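Local coordinates for N-acetylglucosamine-6-phosphate deacetylase (Thermotoga maritima, PDB 1O12), which probably removes the acetyl group from N-acetylglucosamine-6-phosphate by metal-dependent hydrolysis, at residues Thr29-Ile34 and Glu43-Ile48; His125-Tyr130 and Met161-Pro166. All coordinates share one frame; numbering follows the deposited sequence.

From the N terminus the chain first folds back on itself at contact 1, where Thr29-Ile34 meets Glu43-Ile48 across only eight intervening residues and so closes the beta hairpin of strands 26-35 and 38-44. Much later comes contact 2, in which strands 121-127 and 159-164 pair in parallel and the loops that follow them stay in touch; it closes a longer excursion of 30 residues that includes helix 149-152. The two loops follow one another without nesting or crossing. Their centres are 42 Å apart, on opposite sides of the chain's centre: contact 1 belongs to the outlying beta structure near the N terminus, contact 2 to the metal-binding barrel of the amidohydrolase fold.

Contact 1: residues Thr29-Ile34 and Glu43-Ile48; sequences TGDVEI and EKRECI
The Asp31 carboxylate and the Arg45 guanidinium meet with their planes turned 80° apart. Asp31 OD2 lies 3.8 Å above one face of the guanidinium, toward its rim, while OD1 makes the salt bridge, 2.9 Å from Arg45 NH2. That bond is weak as a hydrogen bond, bent to 116° at the hydrogen. The arginine chain is bent at chi2 and chi3 instead of running straight out. Asp31 OD2 has a firmer partner in the backbone N of Lys17, in the short link between strands 14-16 and 18-22.

The backbones run antiparallel. Asp31 and Glu43 form a hydrogen-bonded pair, with Glu43 N 2.8 Å from Asp31 O and Asp31 N 2.9 Å from Glu43 O. Gly30 faces Lys44 in the next, non-hydrogen-bonded pair; its CA is 3.0 Å from Glu43 O, and a CB would run into that oxygen. At Thr29 the ladder changes character: Arg45 N still bonds to Thr29 O, but the return bond comes from the threonine side chain. OG1, set between the backbone N and the carbonyl carbon (chi1 62°), donates a short hydrogen bond of 2.5 Å to Arg45 O.

This is the open end of the hairpin of strands 26-35 and 38-44, far from the metal site. The buried Asp31 carboxylate is gripped on OD2 by the backbone N of Lys17 and on OD1 by the Arg45 guanidinium, whose positive charge probably eases the repulsion from Glu43, its OE2 5.1 Å from Asp31 OD1.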
ATOM      1  N   THR A  29     -14.508  23.654  20.978  1.00 42.81           N
ATOM      2  CA  THR A  29     -15.651  23.837  21.867  1.00 44.11           C
ATOM      3  C   THR A  29     -16.433  25.052  21.426  1.00 44.25           C
ATOM      4  O   THR A  29     -15.865  26.035  20.941  1.00 45.38           O
ATOM      5  CB  THR A  29     -15.227  24.044  23.325  1.00 45.05           C
ATOM      6  OG1 THR A  29     -14.439  25.239  23.429  1.00 47.33           O
ATOM      7  CG2 THR A  29     -14.421  22.864  23.812  1.00 44.16           C
ATOM      8  N   GLY A  30     -17.744  24.975  21.587  1.00 44.62           N
ATOM      9  CA  GLY A  30     -18.611  26.074  21.189  1.00 44.77           C
ATOM     10  C   GLY A  30     -20.089  25.697  21.244  1.00 45.01           C
ATOM     11  O   GLY A  30     -20.484  24.744  21.933  1.00 45.36           O
ATOM     12  N   ASP A  31     -20.911  26.450  20.520  1.00 45.47           N
ATOM     13  CA  ASP A  31     -22.353  26.211  20.478  1.00 45.74           C
ATOM     14  C   ASP A  31     -22.783  26.232  19.012  1.00 44.21           C
ATOM     15  O   ASP A  31     -22.162  26.926  18.185  1.00 41.41           O
ATOM     16  CB  ASP A  31     -23.111  27.312  21.250  1.00 48.99           C
ATOM     17  CG  ASP A  31     -22.616  27.489  22.698  1.00 52.56           C
ATOM     18  OD1 ASP A  31     -22.929  28.540  23.326  1.00 55.91           O
ATOM     19  OD2 ASP A  31     -21.917  26.591  23.216  1.00 54.16           O
ATOM     20  N   VAL A  32     -23.819  25.451  18.692  1.00 42.72           N
ATOM     21  CA  VAL A  32     -24.349  25.385  17.332  1.00 41.77           C
ATOM     22  C   VAL A  32     -25.825  25.784  17.385  1.00 42.94           C
ATOM     23  O   VAL A  32     -26.580  25.342  18.260  1.00 41.95           O
ATOM     24  CB  VAL A  32     -24.201  23.957  16.694  1.00 40.21           C
ATOM     25  CG1 VAL A  32     -24.832  23.938  15.290  1.00 37.83           C
ATOM     26  CG2 VAL A  32     -22.743  23.557  16.605  1.00 36.42           C
ATOM     27  N   GLU A  33     -26.218  26.631  16.442  1.00 44.67           N
ATOM     28  CA  GLU A  33     -27.575  27.141  16.360  1.00 47.64           C
ATOM     29  C   GLU A  33     -28.306  26.618  15.132  1.00 47.21           C
ATOM     30  O   GLU A  33     -27.856  26.792  13.996  1.00 46.04           O
ATOM     31  CB  GLU A  33     -27.532  28.658  16.316  1.00 51.87           C
ATOM     32  CG  GLU A  33     -28.667  29.344  17.042  1.00 58.73           C
ATOM     33  CD  GLU A  33     -28.416  30.847  17.173  1.00 63.27           C
ATOM     34  OE1 GLU A  33     -28.411  31.553  16.127  1.00 66.10           O
ATOM     35  OE2 GLU A  33     -28.209  31.317  18.322  1.00 65.18           O
ATOM     36  N   ILE A  34     -29.453  26.002  15.396  1.00 47.64           N
ATOM     37  CA  ILE A  34     -30.315  25.399  14.388  1.00 47.37           C
ATOM     38  C   ILE A  34     -31.656  26.104  14.234  1.00 48.26           C
ATOM     39  O   ILE A  34     -32.410  26.242  15.199  1.00 47.69           O
ATOM     40  CB  ILE A  34     -30.604  23.957  14.751  1.00 46.08           C
ATOM     41  CG1 ILE A  34     -29.281  23.230  15.027  1.00 45.90           C
ATOM     42  CG2 ILE A  34     -31.403  23.313  13.652  1.00 45.50           C
ATOM     43  CD1 ILE A  34     -29.447  21.791  15.409  1.00 43.37           C
ATOM     44  N   GLU A  43     -20.722  28.958  16.882  1.00 57.98           N
ATOM     45  CA  GLU A  43     -19.872  29.841  17.678  1.00 59.83           C
ATOM     46  C   GLU A  43     -18.798  29.164  18.525  1.00 60.75           C
ATOM     47  O   GLU A  43     -19.100  28.453  19.487  1.00 60.35           O
ATOM     48  CB  GLU A  43     -20.719  30.714  18.592  1.00 61.33           C
ATOM     49  CG  GLU A  43     -19.880  31.662  19.428  1.00 64.40           C
ATOM     50  CD  GLU A  43     -20.721  32.516  20.365  1.00 67.21           C
ATOM     51  OE1 GLU A  43     -21.700  33.143  19.876  1.00 67.94           O
ATOM     52  OE2 GLU A  43     -20.398  32.557  21.583  1.00 66.93           O
ATOM     53  N   LYS A  44     -17.542  29.417  18.167  1.00 61.84           N
ATOM     54  CA  LYS A  44     -16.391  28.871  18.873  1.00 62.15           C
ATOM     55  C   LYS A  44     -16.340  29.587  20.214  1.00 61.90           C
ATOM     56  O   LYS A  44     -16.193  30.793  20.264  1.00 61.06           O
ATOM     57  CB  LYS A  44     -15.118  29.150  18.064  1.00 62.85           C
ATOM     58  CG  LYS A  44     -13.820  28.689  18.719  1.00 65.86           C
ATOM     59  CD  LYS A  44     -12.570  29.253  18.001  1.00 66.33           C
ATOM     60  CE  LYS A  44     -11.267  29.017  18.808  1.00 65.96           C
ATOM     61  NZ  LYS A  44     -10.048  29.576  18.132  1.00 64.74           N
ATOM     62  N   ARG A  45     -16.490  28.842  21.296  1.00 63.32           N
ATOM     63  CA  ARG A  45     -16.460  29.424  22.627  1.00 65.96           C
ATOM     64  C   ARG A  45     -15.585  28.553  23.526  1.00 67.43           C
ATOM     65  O   ARG A  45     -15.835  27.361  23.652  1.00 66.94           O
ATOM     66  CB  ARG A  45     -17.876  29.492  23.218  1.00 67.13           C
ATOM     67  CG  ARG A  45     -17.939  30.272  24.537  1.00 69.84           C
ATOM     68  CD  ARG A  45     -18.741  29.559  25.644  1.00 71.03           C
ATOM     69  NE  ARG A  45     -20.186  29.661  25.471  1.00 70.90           N
ATOM     70  CZ  ARG A  45     -21.075  29.113  26.292  1.00 69.86           C
ATOM     71  NH1 ARG A  45     -20.670  28.425  27.351  1.00 69.25           N
ATOM     72  NH2 ARG A  45     -22.370  29.245  26.041  1.00 71.03           N
ATOM     73  N   GLU A  46     -14.567  29.141  24.154  1.00 69.98           N
ATOM     74  CA  GLU A  46     -13.680  28.368  25.029  1.00 72.21           C
ATOM     75  C   GLU A  46     -14.308  28.124  26.385  1.00 71.82           C
ATOM     76  O   GLU A  46     -14.476  29.052  27.176  1.00 72.44           O
ATOM     77  CB  GLU A  46     -12.316  29.063  25.200  1.00 74.07           C
ATOM     78  CG  GLU A  46     -11.463  29.070  23.911  1.00 76.71           C
ATOM     79  CD  GLU A  46      -9.993  29.424  24.157  1.00 78.04           C
ATOM     80  OE1 GLU A  46      -9.327  28.684  24.921  1.00 78.01           O
ATOM     81  OE2 GLU A  46      -9.507  30.435  23.582  1.00 78.26           O
ATOM     82  N   CYS A  47     -14.651  26.860  26.631  1.00 71.51           N
ATOM     83  CA  CYS A  47     -15.276  26.409  27.874  1.00 70.91           C
ATOM     84  C   CYS A  47     -15.008  24.910  27.965  1.00 69.77           C
ATOM     85  O   CYS A  47     -14.214  24.387  27.178  1.00 70.49           O
ATOM     86  CB  CYS A  47     -16.780  26.659  27.825  1.00 72.17           C
ATOM     87  SG  CYS A  47     -17.592  25.805  26.437  1.00 76.86           S
ATOM     88  N   ILE A  48     -15.661  24.225  28.908  1.00 68.25           N
ATOM     89  CA  ILE A  48     -15.487  22.772  29.090  1.00 66.56           C
ATOM     90  C   ILE A  48     -16.652  22.017  28.452  1.00 64.87           C
ATOM     91  O   ILE A  48     -17.803  22.163  28.865  1.00 64.97           O
ATOM     92  CB  ILE A  48     -15.379  22.377  30.609  1.00 67.46           C
ATOM     93  CG1 ILE A  48     -16.318  23.247  31.462  1.00 67.78           C
ATOM     94  CG2 ILE A  48     -13.937  22.513  31.087  1.00 67.45           C
ATOM     95  CD1 ILE A  48     -16.124  23.095  32.979  1.00 65.43           C
TER

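Contact 2: residues His125-Tyr130 and Met161-Pro166. With FE (Fe (III) ion), chain C.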
ATOM      1  N   HIS A 125     -28.872   1.551  -3.316  1.00 28.48           N
ATOM      2  CA  HIS A 125     -27.530   1.200  -3.791  1.00 30.33           C
ATOM      3  C   HIS A 125     -27.669  -0.194  -4.375  1.00 30.78           C
ATOM      4  O   HIS A 125     -27.989  -1.173  -3.666  1.00 28.67           O
ATOM      5  CB  HIS A 125     -26.504   1.212  -2.647  1.00 30.47           C
ATOM      6  CG  HIS A 125     -25.148   0.704  -3.032  1.00 30.93           C
ATOM      7  ND1 HIS A 125     -24.074   0.722  -2.161  1.00 30.95           N
ATOM      8  CD2 HIS A 125     -24.696   0.132  -4.174  1.00 30.96           C
ATOM      9  CE1 HIS A 125     -23.022   0.179  -2.751  1.00 31.58           C
ATOM     10  NE2 HIS A 125     -23.372  -0.188  -3.972  1.00 31.46           N
ATOM     11  N   LEU A 126     -27.469  -0.253  -5.690  1.00 31.77           N
ATOM     12  CA  LEU A 126     -27.593  -1.495  -6.423  1.00 33.17           C
ATOM     13  C   LEU A 126     -26.238  -2.193  -6.512  1.00 33.31           C
ATOM     14  O   LEU A 126     -25.404  -1.868  -7.374  1.00 32.59           O
ATOM     15  CB  LEU A 126     -28.174  -1.225  -7.828  1.00 33.40           C
ATOM     16  CG  LEU A 126     -29.571  -0.583  -7.966  1.00 33.89           C
ATOM     17  CD1 LEU A 126     -29.819  -0.163  -9.402  1.00 33.96           C
ATOM     18  CD2 LEU A 126     -30.640  -1.559  -7.552  1.00 32.57           C
ATOM     19  N   GLU A 127     -26.032  -3.130  -5.587  1.00 33.64           N
ATOM     20  CA  GLU A 127     -24.811  -3.919  -5.531  1.00 36.62           C
ATOM     21  C   GLU A 127     -25.096  -5.159  -6.356  1.00 35.76           C
ATOM     22  O   GLU A 127     -25.802  -6.054  -5.919  1.00 36.70           O
ATOM     23  CB  GLU A 127     -24.488  -4.336  -4.094  1.00 39.91           C
ATOM     24  CG  GLU A 127     -23.011  -4.704  -3.890  1.00 43.50           C
ATOM     25  CD  GLU A 127     -22.781  -5.600  -2.699  1.00 44.72           C
ATOM     26  OE1 GLU A 127     -23.207  -5.282  -1.569  1.00 47.10           O
ATOM     27  OE2 GLU A 127     -22.160  -6.651  -2.892  1.00 50.16           O
ATOM     28  N   GLY A 128     -24.533  -5.217  -7.547  1.00 35.29           N
ATOM     29  CA  GLY A 128     -24.816  -6.340  -8.407  1.00 36.35           C
ATOM     30  C   GLY A 128     -26.006  -5.860  -9.225  1.00 36.18           C
ATOM     31  O   GLY A 128     -26.578  -4.821  -8.903  1.00 35.37           O
ATOM     32  N   PRO A 129     -26.455  -6.610 -10.232  1.00 35.97           N
ATOM     33  CA  PRO A 129     -25.949  -7.909 -10.683  1.00 36.07           C
ATOM     34  C   PRO A 129     -24.838  -7.868 -11.733  1.00 36.26           C
ATOM     35  O   PRO A 129     -24.428  -8.920 -12.219  1.00 37.99           O
ATOM     36  CB  PRO A 129     -27.203  -8.572 -11.225  1.00 35.49           C
ATOM     37  CG  PRO A 129     -27.859  -7.377 -11.965  1.00 35.18           C
ATOM     38  CD  PRO A 129     -27.649  -6.206 -11.005  1.00 34.96           C
ATOM     39  N   TYR A 130     -24.358  -6.683 -12.096  1.00 34.82           N
ATOM     40  CA  TYR A 130     -23.303  -6.591 -13.099  1.00 34.61           C
ATOM     41  C   TYR A 130     -21.892  -6.773 -12.514  1.00 35.53           C
ATOM     42  O   TYR A 130     -20.995  -5.919 -12.638  1.00 36.40           O
ATOM     43  CB  TYR A 130     -23.421  -5.266 -13.840  1.00 33.77           C
ATOM     44  CG  TYR A 130     -24.846  -4.963 -14.199  1.00 34.95           C
ATOM     45  CD1 TYR A 130     -25.575  -5.825 -15.024  1.00 35.29           C
ATOM     46  CD2 TYR A 130     -25.500  -3.856 -13.655  1.00 35.23           C
ATOM     47  CE1 TYR A 130     -26.922  -5.602 -15.288  1.00 36.04           C
ATOM     48  CE2 TYR A 130     -26.846  -3.620 -13.911  1.00 36.62           C
ATOM     49  CZ  TYR A 130     -27.556  -4.496 -14.720  1.00 37.63           C
ATOM     50  OH  TYR A 130     -28.908  -4.302 -14.904  1.00 38.12           O
HETATM   51  N   MSE A 161     -26.523   4.751  -6.269  1.00 33.49           N
HETATM   52  CA  MSE A 161     -25.191   4.191  -6.378  1.00 33.41           C
HETATM   53  C   MSE A 161     -25.270   2.818  -7.013  1.00 33.18           C
HETATM   54  O   MSE A 161     -26.278   2.128  -6.902  1.00 34.54           O
HETATM   55  CB  MSE A 161     -24.563   4.098  -4.994  1.00 32.14           C
HETATM   56  CG  MSE A 161     -23.144   3.666  -5.021  1.00 37.37           C
HETATM   57 SE   MSE A 161     -22.273   3.831  -3.296  1.00 49.41          SE
HETATM   58  CE  MSE A 161     -21.965   5.756  -3.227  1.00 41.51           C
ATOM     59  N   LEU A 162     -24.199   2.399  -7.654  1.00 32.30           N
ATOM     60  CA  LEU A 162     -24.216   1.113  -8.316  1.00 33.02           C
ATOM     61  C   LEU A 162     -22.842   0.492  -8.268  1.00 32.79           C
ATOM     62  O   LEU A 162     -21.874   1.131  -8.670  1.00 32.99           O
ATOM     63  CB  LEU A 162     -24.626   1.345  -9.765  1.00 32.02           C
ATOM     64  CG  LEU A 162     -24.733   0.332 -10.908  1.00 32.14           C
ATOM     65  CD1 LEU A 162     -23.567  -0.648 -10.910  1.00 32.30           C
ATOM     66  CD2 LEU A 162     -26.049  -0.336 -10.810  1.00 30.36           C
ATOM     67  N   THR A 163     -22.741  -0.742  -7.786  1.00 32.63           N
ATOM     68  CA  THR A 163     -21.442  -1.421  -7.765  1.00 32.64           C
ATOM     69  C   THR A 163     -21.306  -2.424  -8.927  1.00 32.80           C
ATOM     70  O   THR A 163     -22.082  -3.383  -9.038  1.00 32.55           O
ATOM     71  CB  THR A 163     -21.198  -2.179  -6.451  1.00 32.25           C
ATOM     72  OG1 THR A 163     -21.106  -1.246  -5.381  1.00 31.64           O
ATOM     73  CG2 THR A 163     -19.888  -2.975  -6.528  1.00 31.97           C
ATOM     74  N   PHE A 164     -20.296  -2.204  -9.771  1.00 32.92           N
ATOM     75  CA  PHE A 164     -20.035  -3.053 -10.938  1.00 32.57           C
ATOM     76  C   PHE A 164     -18.569  -3.521 -11.078  1.00 33.37           C
ATOM     77  O   PHE A 164     -17.635  -2.961 -10.459  1.00 32.65           O
ATOM     78  CB  PHE A 164     -20.408  -2.296 -12.203  1.00 32.38           C
ATOM     79  CG  PHE A 164     -19.377  -1.283 -12.611  1.00 32.68           C
ATOM     80  CD1 PHE A 164     -18.546  -1.523 -13.703  1.00 31.62           C
ATOM     81  CD2 PHE A 164     -19.193  -0.116 -11.860  1.00 32.54           C
ATOM     82  CE1 PHE A 164     -17.553  -0.625 -14.040  1.00 31.46           C
ATOM     83  CE2 PHE A 164     -18.188   0.801 -12.189  1.00 33.17           C
ATOM     84  CZ  PHE A 164     -17.367   0.547 -13.279  1.00 32.70           C
ATOM     85  N   ALA A 165     -18.379  -4.547 -11.909  1.00 33.78           N
ATOM     86  CA  ALA A 165     -17.047  -5.079 -12.182  1.00 34.16           C
ATOM     87  C   ALA A 165     -16.643  -4.600 -13.584  1.00 34.67           C
ATOM     88  O   ALA A 165     -17.164  -5.085 -14.563  1.00 34.33           O
ATOM     89  CB  ALA A 165     -17.079  -6.602 -12.113  1.00 33.56           C
ATOM     90  N   PRO A 166     -15.696  -3.646 -13.687  1.00 36.97           N
ATOM     91  CA  PRO A 166     -15.214  -3.077 -14.965  1.00 38.54           C
ATOM     92  C   PRO A 166     -14.860  -4.037 -16.125  1.00 41.23           C
ATOM     93  O   PRO A 166     -14.904  -3.645 -17.296  1.00 41.44           O
ATOM     94  CB  PRO A 166     -14.000  -2.249 -14.547  1.00 37.45           C
ATOM     95  CG  PRO A 166     -14.321  -1.867 -13.141  1.00 37.88           C
ATOM     96  CD  PRO A 166     -14.887  -3.138 -12.564  1.00 36.52           C
TER
HETATM   97 FE    FE C 401     -20.460  -7.397  -1.716  0.97 67.19          FE
HETATM   98  O   HOH W   1     -24.182  -3.899 -10.693  1.00 41.64           O
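His125 reaches across to two side chains of the next strand. Its NE2 shares a hydrogen bond with Thr163 OG1, 2.9 Å away at the ring's edge and near its plane, while selenomethionine Met161 lies over one ring face, CG 3.9 Å from the centroid and almost on the ring normal, SE over the same face, 4.0 Å from the centroid. His125, Glu127, Met161 and Thr163 share one face of the sheet. Glu127 CG packs 4.0 Å from Thr163 CB, and its extended chain carries OE2 to the iron (III) ion at 2.2 Å; His188 and His209 complete the protein ligands.

A second shell fixes these groups: Thr208 bonds to Thr163 OG1, the carbonyl of Pro60 takes His125 ND1, and His139 and His61 hold the two Glu127 carboxylate oxygens. A phenylalanine in place of His125 would probably keep a ring against Met161 but leave Pro60 O without its N-H partner and Thr163 OG1, still bonded to Thr208, less firmly oriented.

The parallel backbones are laced by Leu126 N to Met161 O and Thr163 N to Leu126 O. Past Glu127 the chain turns through a cis peptide before Pro129; a water accepts from Tyr130 N and donates to Thr163 O, the water oxygen 2.7 Å from Thr163 O, before Ala165 N rejoins Tyr130 O at 3.0 Å.

Glu127 ends its strand, in keeping with metal sites at the C-terminal ends of amidohydrolase barrel strands. Strand 87-93 flanks 121-127, strand 183-186 flanks 159-164, and helix 99-115 covers Leu126 and Pro129.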